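Local coordinates for protein glutathione S-transferase (PDB 5ZFG) that probably transfers glutathione to electrophilic compounds and is a silkworm glutathione S-transferase that metabolises the insecticide diazinon, at residues Leu21-Val26 / Ser82-Gln87; Ile70-Cys75 / Leu156-Phe161. All coordinates share one frame; numbering follows the deposited sequence.

Contact 1 (Leu21-Val26 / Ser82-Gln87)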
loop_
_atom_site.group_PDB
_atom_site.type_symbol
_atom_site.label_atom_id
_atom_site.label_comp_id
_atom_site.label_asym_id
_atom_site.label_seq_id
_atom_site.Cartn_x
_atom_site.Cartn_y
_atom_site.Cartn_z
ATOM N N LEU B 21 6.330 -15.604 -7.362
ATOM C CA LEU B 21 5.798 -16.918 -7.721
ATOM C C LEU B 21 6.922 -17.876 -8.089
ATOM O O LEU B 21 6.901 -19.047 -7.692
ATOM C CB LEU B 21 4.805 -16.796 -8.875
ATOM C CG LEU B 21 3.437 -16.179 -8.556
ATOM C CD1 LEU B 21 2.808 -15.644 -9.841
ATOM C CD2 LEU B 21 2.514 -17.191 -7.854
ATOM N N VAL B 22 7.920 -17.383 -8.825
ATOM C CA VAL B 22 9.055 -18.217 -9.217
ATOM C C VAL B 22 9.905 -18.575 -8.005
ATOM O O VAL B 22 10.275 -19.742 -7.815
ATOM C CB VAL B 22 9.872 -17.500 -10.313
ATOM C CG1 VAL B 22 11.215 -18.190 -10.562
ATOM C CG2 VAL B 22 9.058 -17.409 -11.596
ATOM N N ALA B 23 10.201 -17.588 -7.146
ATOM C CA ALA B 23 11.019 -17.854 -5.961
ATOM C C ALA B 23 10.348 -18.858 -5.033
ATOM O O ALA B 23 11.018 -19.692 -4.407
ATOM C CB ALA B 23 11.303 -16.556 -5.217
ATOM N N LEU B 24 9.028 -18.800 -4.936
ATOM C CA LEU B 24 8.280 -19.694 -4.060
ATOM C C LEU B 24 7.963 -21.027 -4.718
ATOM O O LEU B 24 7.393 -21.907 -4.056
ATOM C CB LEU B 24 6.981 -19.024 -3.613
ATOM C CG LEU B 24 7.198 -17.855 -2.647
ATOM C CD1 LEU B 24 5.857 -17.249 -2.261
ATOM C CD2 LEU B 24 7.946 -18.333 -1.427
ATOM N N GLU B 25 8.311 -21.186 -5.996
ATOM C CA GLU B 25 8.023 -22.402 -6.751
ATOM C C GLU B 25 6.526 -22.701 -6.798
ATOM O O GLU B 25 6.107 -23.853 -6.717
ATOM C CB GLU B 25 8.797 -23.596 -6.176
ATOM C CG GLU B 25 10.246 -23.271 -5.867
ATOM C CD GLU B 25 11.066 -24.511 -5.560
ATOM O OE1 GLU B 25 11.181 -24.874 -4.372
ATOM O OE2 GLU B 25 11.572 -25.128 -6.518
ATOM N N VAL B 26 5.711 -21.659 -6.937
ATOM C CA VAL B 26 4.270 -21.806 -7.091
ATOM C C VAL B 26 3.968 -21.802 -8.588
ATOM O O VAL B 26 4.271 -20.802 -9.265
ATOM C CB VAL B 26 3.502 -20.692 -6.364
ATOM C CG1 VAL B 26 2.029 -20.809 -6.656
ATOM C CG2 VAL B 26 3.753 -20.755 -4.854
ATOM N N SER B 82 7.620 -19.421 4.951
ATOM C CA SER B 82 8.813 -19.017 4.209
ATOM C C SER B 82 9.402 -17.720 4.763
ATOM O O SER B 82 8.662 -16.786 5.094
ATOM C CB SER B 82 8.500 -18.828 2.726
ATOM O OG SER B 82 9.598 -18.215 2.061
ATOM N N PRO B 83 10.733 -17.628 4.829
ATOM C CA PRO B 83 11.377 -16.365 5.211
ATOM C C PRO B 83 11.178 -15.254 4.198
ATOM O O PRO B 83 11.518 -14.103 4.504
ATOM C CB PRO B 83 12.862 -16.739 5.318
ATOM C CG PRO B 83 12.897 -18.228 5.370
ATOM C CD PRO B 83 11.719 -18.690 4.573
ATOM N N LEU B 84 10.658 -15.558 3.008
ATOM C CA LEU B 84 10.335 -14.500 2.053
ATOM C C LEU B 84 9.245 -13.571 2.596
ATOM O O LEU B 84 9.120 -12.439 2.122
ATOM C CB LEU B 84 9.896 -15.110 0.720
ATOM C CG LEU B 84 10.012 -14.314 -0.578
ATOM C CD1 LEU B 84 11.452 -13.974 -0.930
ATOM C CD2 LEU B 84 9.392 -15.082 -1.719
ATOM N N TYR B 85 8.463 -14.024 3.577
ATOM C CA TYR B 85 7.482 -13.170 4.260
ATOM C C TYR B 85 7.401 -13.624 5.710
ATOM O O TYR B 85 6.528 -14.418 6.086
ATOM C CB TYR B 85 6.110 -13.242 3.582
ATOM C CG TYR B 85 5.108 -12.150 3.968
ATOM C CD1 TYR B 85 5.527 -10.908 4.440
ATOM C CD2 TYR B 85 3.741 -12.381 3.845
ATOM C CE1 TYR B 85 4.602 -9.909 4.791
ATOM C CE2 TYR B 85 2.806 -11.395 4.162
ATOM C CZ TYR B 85 3.238 -10.160 4.645
ATOM O OH TYR B 85 2.282 -9.212 4.970
ATOM N N PRO B 86 8.303 -13.134 6.558
ATOM C CA PRO B 86 8.376 -13.632 7.937
ATOM C C PRO B 86 7.069 -13.461 8.694
ATOM O O PRO B 86 6.307 -12.519 8.468
ATOM C CB PRO B 86 9.485 -12.779 8.561
ATOM C CG PRO B 86 10.294 -12.275 7.409
ATOM C CD PRO B 86 9.318 -12.101 6.284
ATOM N N GLN B 87 6.834 -14.376 9.631
ATOM C CA GLN B 87 5.630 -14.345 10.448
ATOM C C GLN B 87 5.807 -13.550 11.733
ATOM O O GLN B 87 4.809 -13.139 12.325
ATOM C CB GLN B 87 5.181 -15.772 10.785
ATOM C CG GLN B 87 4.844 -16.591 9.553
ATOM C CD GLN B 87 4.567 -18.047 9.872
ATOM O OE1 GLN B 87 3.417 -18.493 9.827
ATOM N NE2 GLN B 87 5.621 -18.800 10.186
#

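Contact 2 (Ile70-Cys75 / Leu156-Phe161)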
loop_
_atom_site.group_PDB
_atom_site.type_symbol
_atom_site.label_atom_id
_atom_site.label_comp_id
_atom_site.label_asym_id
_atom_site.label_seq_id
_atom_site.Cartn_x
_atom_site.Cartn_y
_atom_site.Cartn_z
ATOM N N ILE B 70 -1.238 -9.111 -3.676
ATOM C CA ILE B 70 -0.980 -10.401 -4.329
ATOM C C ILE B 70 0.281 -11.038 -3.760
ATOM O O ILE B 70 0.297 -12.237 -3.447
ATOM C CB ILE B 70 -0.877 -10.236 -5.857
ATOM C CG1 ILE B 70 -2.205 -9.741 -6.449
ATOM C CG2 ILE B 70 -0.474 -11.593 -6.506
ATOM C CD1 ILE B 70 -2.083 -9.320 -7.922
ATOM N N LEU B 71 1.348 -10.241 -3.585
ATOM C CA LEU B 71 2.583 -10.755 -2.993
ATOM C C LEU B 71 2.332 -11.340 -1.604
ATOM O O LEU B 71 2.805 -12.440 -1.271
ATOM C CB LEU B 71 3.637 -9.647 -2.915
ATOM C CG LEU B 71 4.223 -9.123 -4.237
ATOM C CD1 LEU B 71 5.115 -7.925 -4.004
ATOM C CD2 LEU B 71 4.997 -10.247 -4.917
ATOM N N GLN B 72 1.589 -10.614 -0.776
ATOM C CA GLN B 72 1.296 -11.098 0.575
ATOM C C GLN B 72 0.464 -12.379 0.544
ATOM O O GLN B 72 0.706 -13.312 1.329
ATOM C CB GLN B 72 0.592 -9.985 1.356
ATOM C CG GLN B 72 1.537 -8.792 1.594
ATOM C CD GLN B 72 0.820 -7.494 1.917
ATOM O OE1 GLN B 72 -0.290 -7.254 1.451
ATOM N NE2 GLN B 72 1.472 -6.636 2.712
ATOM N N TYR B 73 -0.485 -12.460 -0.388
ATOM C CA TYR B 73 -1.397 -13.600 -0.441
ATOM C C TYR B 73 -0.678 -14.865 -0.890
ATOM O O TYR B 73 -0.877 -15.932 -0.308
ATOM C CB TYR B 73 -2.555 -13.284 -1.379
ATOM C CG TYR B 73 -3.405 -14.491 -1.762
ATOM C CD1 TYR B 73 -4.245 -15.082 -0.834
ATOM C CD2 TYR B 73 -3.350 -15.021 -3.039
ATOM C CE1 TYR B 73 -5.023 -16.177 -1.170
ATOM C CE2 TYR B 73 -4.119 -16.129 -3.389
ATOM C CZ TYR B 73 -4.955 -16.693 -2.443
ATOM O OH TYR B 73 -5.743 -17.778 -2.772
ATOM N N ILE B 74 0.178 -14.753 -1.908
ATOM C CA ILE B 74 0.902 -15.926 -2.392
ATOM C C ILE B 74 1.733 -16.543 -1.268
ATOM O O ILE B 74 1.779 -17.774 -1.105
ATOM C CB ILE B 74 1.766 -15.540 -3.610
ATOM C CG1 ILE B 74 0.877 -15.264 -4.820
ATOM C CG2 ILE B 74 2.774 -16.646 -3.909
ATOM C CD1 ILE B 74 -0.391 -16.045 -4.854
ATOM N N CYS B 75 2.356 -15.702 -0.437
ATOM C CA CYS B 75 3.130 -16.206 0.697
ATOM C C CYS B 75 2.227 -16.776 1.784
ATOM O O CYS B 75 2.447 -17.900 2.253
ATOM C CB CYS B 75 4.017 -15.101 1.270
ATOM S SG CYS B 75 5.250 -14.473 0.132
ATOM N N LEU B 156 16.493 -12.243 1.492
ATOM C CA LEU B 156 15.504 -11.771 0.523
ATOM C C LEU B 156 14.085 -11.917 1.067
ATOM O O LEU B 156 13.745 -12.927 1.695
ATOM C CB LEU B 156 15.644 -12.557 -0.786
ATOM C CG LEU B 156 14.886 -12.031 -2.017
ATOM C CD1 LEU B 156 15.562 -10.802 -2.592
ATOM C CD2 LEU B 156 14.702 -13.103 -3.087
ATOM N N THR B 157 13.254 -10.884 0.849
ATOM C CA THR B 157 11.831 -10.946 1.184
ATOM C C THR B 157 11.019 -10.371 0.025
ATOM O O THR B 157 11.567 -9.786 -0.912
ATOM C CB THR B 157 11.487 -10.181 2.472
ATOM O OG1 THR B 157 11.731 -8.785 2.282
ATOM C CG2 THR B 157 12.304 -10.678 3.676
ATOM N N ILE B 158 9.688 -10.516 0.098
ATOM C CA ILE B 158 8.852 -9.933 -0.953
ATOM C C ILE B 158 9.001 -8.415 -1.015
ATOM O O ILE B 158 8.650 -7.812 -2.025
ATOM C CB ILE B 158 7.350 -10.304 -0.812
ATOM C CG1 ILE B 158 6.756 -9.888 0.543
ATOM C CG2 ILE B 158 7.097 -11.802 -1.129
ATOM C CD1 ILE B 158 5.228 -10.116 0.620
ATOM N N ALA B 159 9.498 -7.776 0.051
ATOM C CA ALA B 159 9.722 -6.333 -0.006
ATOM C C ALA B 159 10.785 -5.971 -1.035
ATOM O O ALA B 159 10.778 -4.855 -1.572
ATOM C CB ALA B 159 10.124 -5.812 1.377
ATOM N N ASP B 160 11.692 -6.901 -1.346
ATOM C CA ASP B 160 12.777 -6.580 -2.266
ATOM C C ASP B 160 12.291 -6.406 -3.703
ATOM O O ASP B 160 12.766 -5.510 -4.403
ATOM C CB ASP B 160 13.846 -7.663 -2.203
ATOM C CG ASP B 160 14.644 -7.579 -0.943
ATOM O OD1 ASP B 160 15.432 -6.610 -0.835
ATOM O OD2 ASP B 160 14.441 -8.433 -0.048
ATOM N N PHE B 161 11.367 -7.254 -4.160
ATOM C CA PHE B 161 11.017 -7.261 -5.582
ATOM C C PHE B 161 10.467 -5.930 -6.065
ATOM O O PHE B 161 10.956 -5.431 -7.092
ATOM C CB PHE B 161 10.043 -8.403 -5.915
ATOM C CG PHE B 161 10.544 -9.759 -5.532
ATOM C CD1 PHE B 161 11.805 -10.195 -5.931
ATOM C CD2 PHE B 161 9.754 -10.599 -4.753
ATOM C CE1 PHE B 161 12.274 -11.451 -5.542
ATOM C CE2 PHE B 161 10.204 -11.862 -4.374
ATOM C CZ PHE B 161 11.473 -12.284 -4.770
#

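Contact 1 (Leu21-Val26 / Ser82-Gln87)
L24 and L84 meet through their methyl branches because each first torsion turns the isopropyl end toward the other segment: L24 carries CG opposite its carbonyl carbon (chi1 -70°), whereas L84 holds CG trans to its own nitrogen (chi1 -157°). The touching atom on the loop side is L84 CD2, which lies 3.6 Å from L24 CD2 and 3.7 Å from L24 CG, so that a single methyl rests against the branch point of the other leucine. A23, in the last helical turn, adds its methyl at the margin, with CB 4.2 Å from L84 CD2. L24 CD2 also reaches S82, approaching OG to 3.9 Å. S82 OG accepts a hydrogen bond from L84 N (3.0 Å, 162°), an ST turn that lies within the type I turn from S82 to Y85. Just past L24 the chain leaves helix 12-23 through a Schellman motif at E25. I74 of helix 67-78 also packs on L24. Replacing L24 by alanine removes the branched end and is likely to leave L84 CD2 without its main partner in this contact, opening a gap beside the S82 hydroxyl. The contact is mainly apolar, with no polar bond between the segments; turn bonds and bonds to neighbouring parts help set the loop's shape, while van der Waals packing of the leucine methyls joins it to the helix end.

Contact 2 (Ile70-Cys75 / Leu156-Phe161)
The N-capping box that starts helix 160-172, formed by T157 and D160 in the all-helical C-terminal part of the glutathione transferase fold, presents I158 to helix 67-78 of the thioredoxin-like part. I158 carries almost the whole contact. Its chi1 of 57° places CG1 between the backbone nitrogen and the carbonyl carbon, and the extended chi2 sends CD1 straight on to the helix, while CG2 branches off toward C75. I158 CD1 settles against the backbone as well as the side chains: it lies 3.9 Å from both L71 C and L71 CB, and 4.0 Å from Q72 CG, where the Q72 chain runs across the isoleucine at about a right angle. The second branch meets sulfur, with I158 CG2 3.5 Å from C75 SG. L71 and C75, one helical turn apart, thus receive the two arms of one β-branched side chain, and Q72 borders the longer arm.

Behind I158 the cap holds its backbone in place. T157 N donates to D160 OD2 at 2.9 Å, nearly straight at 171° and close to the direction of the carboxylate C-O bond, while T157 OG1 accepts only a weak bond from A159 N. The other carboxylate oxygen, D160 OD1, takes hydrogen bonds from A151 N and W186 NE1, so both oxygens of this buried group are engaged. V95 of helix 89-114 also packs on I158, and N96 of the second subunit lies against Q72. An N-capping box at the start of this helix is a recurrent feature of the glutathione transferase fold, and here it also positions the isoleucine that packs against the thioredoxin-like domain.

Both contacts are buried and mainly apolar across their segments, but contact 2 lies nearer the centre of the chain and buries more surface. Contact 1 joins the end of helix 12-23 to the loop between helices 67-78 and 89-114, whereas contact 2 joins helix 67-78 of the thioredoxin-like part to the start of helix 160-172 in the helical part. Their centres are about 7 Å apart, and L84 O probably accepts a hydrogen bond from I158 N (2.8 Å), tying the two together. L24 of contact 1 also leans on helix 67-78, which forms one side of contact 2. Local polar bonds shape the second segment of each contact: an ST turn in one, a capping box in the other.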